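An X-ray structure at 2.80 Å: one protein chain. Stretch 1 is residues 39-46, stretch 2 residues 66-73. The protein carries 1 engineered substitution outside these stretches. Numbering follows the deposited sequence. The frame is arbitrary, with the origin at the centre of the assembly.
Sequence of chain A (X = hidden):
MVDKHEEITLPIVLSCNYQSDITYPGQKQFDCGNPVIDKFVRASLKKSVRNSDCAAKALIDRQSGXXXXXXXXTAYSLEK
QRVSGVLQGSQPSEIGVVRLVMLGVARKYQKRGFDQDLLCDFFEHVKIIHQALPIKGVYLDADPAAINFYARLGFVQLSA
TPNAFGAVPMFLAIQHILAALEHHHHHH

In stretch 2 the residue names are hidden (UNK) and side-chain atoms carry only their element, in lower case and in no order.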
# COMPACT_ATOMS: atom_id res chain seq x y z
N LYS A 39 9.68 -9.92 -22.09
CA LYS A 39 9.97 -11.20 -21.47
C LYS A 39 9.24 -11.38 -20.14
O LYS A 39 8.99 -12.52 -19.73
CB LYS A 39 11.48 -11.37 -21.27
CG LYS A 39 11.93 -12.82 -21.21
CD LYS A 39 11.40 -13.63 -22.39
CE LYS A 39 11.81 -15.09 -22.31
NZ LYS A 39 13.23 -15.31 -22.70
N PHE A 40 8.89 -10.29 -19.45
CA PHE A 40 8.18 -10.41 -18.19
C PHE A 40 6.76 -10.92 -18.41
O PHE A 40 6.31 -11.86 -17.74
CB PHE A 40 8.15 -9.07 -17.46
CG PHE A 40 7.29 -9.08 -16.23
CD1 PHE A 40 5.97 -8.65 -16.27
CD2 PHE A 40 7.81 -9.52 -15.02
CE1 PHE A 40 5.19 -8.67 -15.13
CE2 PHE A 40 7.02 -9.53 -13.88
CZ PHE A 40 5.71 -9.11 -13.93
N VAL A 41 6.04 -10.30 -19.34
CA VAL A 41 4.65 -10.69 -19.59
C VAL A 41 4.58 -12.10 -20.16
O VAL A 41 3.70 -12.89 -19.78
CB VAL A 41 3.97 -9.67 -20.52
CG1 VAL A 41 2.51 -10.02 -20.72
CG2 VAL A 41 4.13 -8.26 -19.97
N ARG A 42 5.50 -12.45 -21.06
CA ARG A 42 5.44 -13.76 -21.70
C ARG A 42 5.65 -14.88 -20.69
O ARG A 42 4.89 -15.86 -20.68
CB ARG A 42 6.48 -13.85 -22.81
CG ARG A 42 6.25 -12.92 -23.97
CD ARG A 42 7.29 -13.15 -25.05
NE ARG A 42 7.76 -11.91 -25.65
CZ ARG A 42 8.02 -11.77 -26.95
NH1 ARG A 42 7.87 -12.80 -27.77
NH2 ARG A 42 8.43 -10.60 -27.42
N ALA A 43 6.66 -14.75 -19.83
CA ALA A 43 7.12 -15.86 -19.00
C ALA A 43 6.86 -15.70 -17.51
O ALA A 43 6.68 -16.71 -16.82
CB ALA A 43 8.62 -16.08 -19.21
N SER A 44 6.83 -14.47 -16.98
CA SER A 44 6.84 -14.27 -15.54
C SER A 44 5.60 -13.58 -14.99
O SER A 44 5.51 -13.40 -13.77
CB SER A 44 8.08 -13.46 -15.13
OG SER A 44 7.97 -13.00 -13.80
N LEU A 45 4.65 -13.18 -15.84
CA LEU A 45 3.51 -12.40 -15.35
C LEU A 45 2.62 -13.23 -14.44
O LEU A 45 2.16 -12.74 -13.40
CB LEU A 45 2.71 -11.85 -16.53
CG LEU A 45 1.35 -11.26 -16.18
CD1 LEU A 45 1.49 -10.00 -15.32
CD2 LEU A 45 0.54 -10.98 -17.44
N LYS A 46 2.36 -14.48 -14.81
CA LYS A 46 1.43 -15.31 -14.04
C LYS A 46 1.95 -15.58 -12.63
O LYS A 46 1.19 -15.51 -11.66
CB LYS A 46 1.19 -16.63 -14.78
CG LYS A 46 0.34 -16.51 -16.04
CD LYS A 46 -0.10 -17.88 -16.52
CE LYS A 46 -1.38 -17.80 -17.33
NZ LYS A 46 -2.04 -19.14 -17.46
N UNK A 66 -7.58 -9.60 -27.32
CA UNK A 66 -6.14 -9.44 -27.36
C UNK A 66 -5.64 -8.53 -26.24
O UNK A 66 -6.33 -7.59 -25.80
o UNK A 66 -3.80 -8.59 -30.63
o UNK A 66 -4.49 -10.25 -31.90
c UNK A 66 -5.64 -9.89 -29.83
c UNK A 66 -5.70 -8.87 -28.71
c UNK A 66 -4.57 -9.55 -30.86
N UNK A 67 -4.43 -8.81 -25.77
CA UNK A 67 -3.80 -8.03 -24.71
C UNK A 67 -3.20 -6.77 -25.32
O UNK A 67 -2.16 -6.82 -25.98
c UNK A 67 -3.01 -7.68 -21.79
c UNK A 67 -2.74 -8.87 -23.99
c UNK A 67 -2.01 -8.19 -22.83
c UNK A 67 -1.01 -9.14 -22.19
N UNK A 68 -3.87 -5.64 -25.11
CA UNK A 68 -3.41 -4.38 -25.68
C UNK A 68 -2.29 -3.79 -24.84
O UNK A 68 -1.24 -3.39 -25.36
c UNK A 68 -4.59 -3.40 -25.83
c UNK A 68 -6.99 -3.51 -26.68
c UNK A 68 -5.55 -3.91 -26.91
c UNK A 68 -4.09 -2.01 -26.17
N UNK A 69 -2.49 -3.72 -23.53
CA UNK A 69 -1.48 -3.18 -22.64
C UNK A 69 -1.49 -3.87 -21.30
O UNK A 69 -2.46 -4.54 -20.92
N UNK A 70 -0.39 -3.70 -20.57
CA UNK A 70 -0.23 -4.25 -19.24
C UNK A 70 0.33 -3.17 -18.33
O UNK A 70 0.92 -2.18 -18.79
c UNK A 70 2.14 -5.10 -19.14
c UNK A 70 0.31 -6.42 -18.04
c UNK A 70 -1.05 -7.05 -18.17
c UNK A 70 0.68 -5.50 -19.21
N UNK A 71 0.13 -3.35 -17.03
CA UNK A 71 0.58 -2.36 -16.05
C UNK A 71 0.70 -3.04 -14.70
O UNK A 71 -0.32 -3.40 -14.10
c UNK A 71 -0.40 -1.20 -16.00
s UNK A 71 -0.14 -0.13 -14.59
N UNK A 72 1.93 -3.20 -14.21
CA UNK A 72 2.18 -3.85 -12.93
C UNK A 72 2.71 -2.84 -11.92
O UNK A 72 3.43 -1.90 -12.26
c UNK A 72 2.60 -6.10 -13.96
c UNK A 72 3.17 -5.00 -13.07
o UNK A 72 4.39 -4.52 -13.64
N UNK A 73 2.35 -3.05 -10.65
CA UNK A 73 2.67 -2.10 -9.60
C UNK A 73 2.72 -2.83 -8.26
O UNK A 73 2.05 -3.85 -8.07
c UNK A 73 -1.73 -2.16 -10.77
c UNK A 73 -1.79 -2.00 -8.39
c UNK A 73 1.65 -0.96 -9.56
c UNK A 73 -0.42 -1.73 -10.76
c UNK A 73 -2.42 -2.30 -9.58
c UNK A 73 -0.48 -1.57 -8.38
c UNK A 73 0.22 -1.43 -9.57

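Position 66 lies in the loop before the strand. It has three side-chain carbons in a row, and the third carries two oxygens. That is a carboxylate on a two-carbon stem, so the residue is Glu66. It does not reach stretch 1, and both carboxylate oxygens are hydrogen-bonded elsewhere in the structure.

Position 67 opens the strand. It has four side-chain carbons, with the fork at the second. A fork one carbon beyond CB identifies Leu67. Its CA-to-CB bond points toward the helix, and CD2 lies 3.9 Å from CG1 of Val41.

Position 68 also has four carbons, but the fork is at the first and one arm is two carbons long. This is Ile68. It is buried, and its side chain is out of reach of stretch 1.

Position 69 has backbone atoms and no side-chain atoms. It is Gly69. Nothing of the helix lies near the place where a CB would be.

Position 70 has four carbons, forked at the first, with one arm two carbons long. The pattern of position 68 recurs, and the residue is Ile70. Here the CA-to-CB bond points toward the helix. CG2 packs 3.8 Å from CG2 of Val41, and CD1 lies 4.3 Å from CD2 of Leu45.

Position 71 has one carbon followed by one sulfur. It is Cys71. It is buried but out of reach of stretch 1.

Position 72 has one carbon that carries an oxygen and a second carbon. This is Thr72. Its methyl, CG2, lies 3.8 Å from CE1 of Phe40 and 4.3 Å from CD1 of Leu45. It meets the Phe40 ring obliquely.

Position 73 has one carbon leading to a ring of six carbons, with no oxygen on the ring. It is Phe73. The ring does not reach the helix.

The contact is made by side-chain carbons, with no hydrogen bond between the stretches. From 70 onward the strand alternates: Ile70 and Thr72 face the helix, while Cys71 and Phe73 are out of its reach. The helix answers with Phe40, Val41 and Leu45, whose CA-to-CB bonds all point toward the strand. Val41 sits nearest Ile70 along the backbone, with 8.1 Å between their CA atoms, and its two methyls reach Leu67 and Ile70. Leu45 likewise spans Ile70 and Thr72. The axes cross at 56° and come no closer than 10.7 Å, a gap bridged by these side chains. The two stretches together bury a modest 218 Å².

Stretch 2, residues 66-73: ELIGICTF
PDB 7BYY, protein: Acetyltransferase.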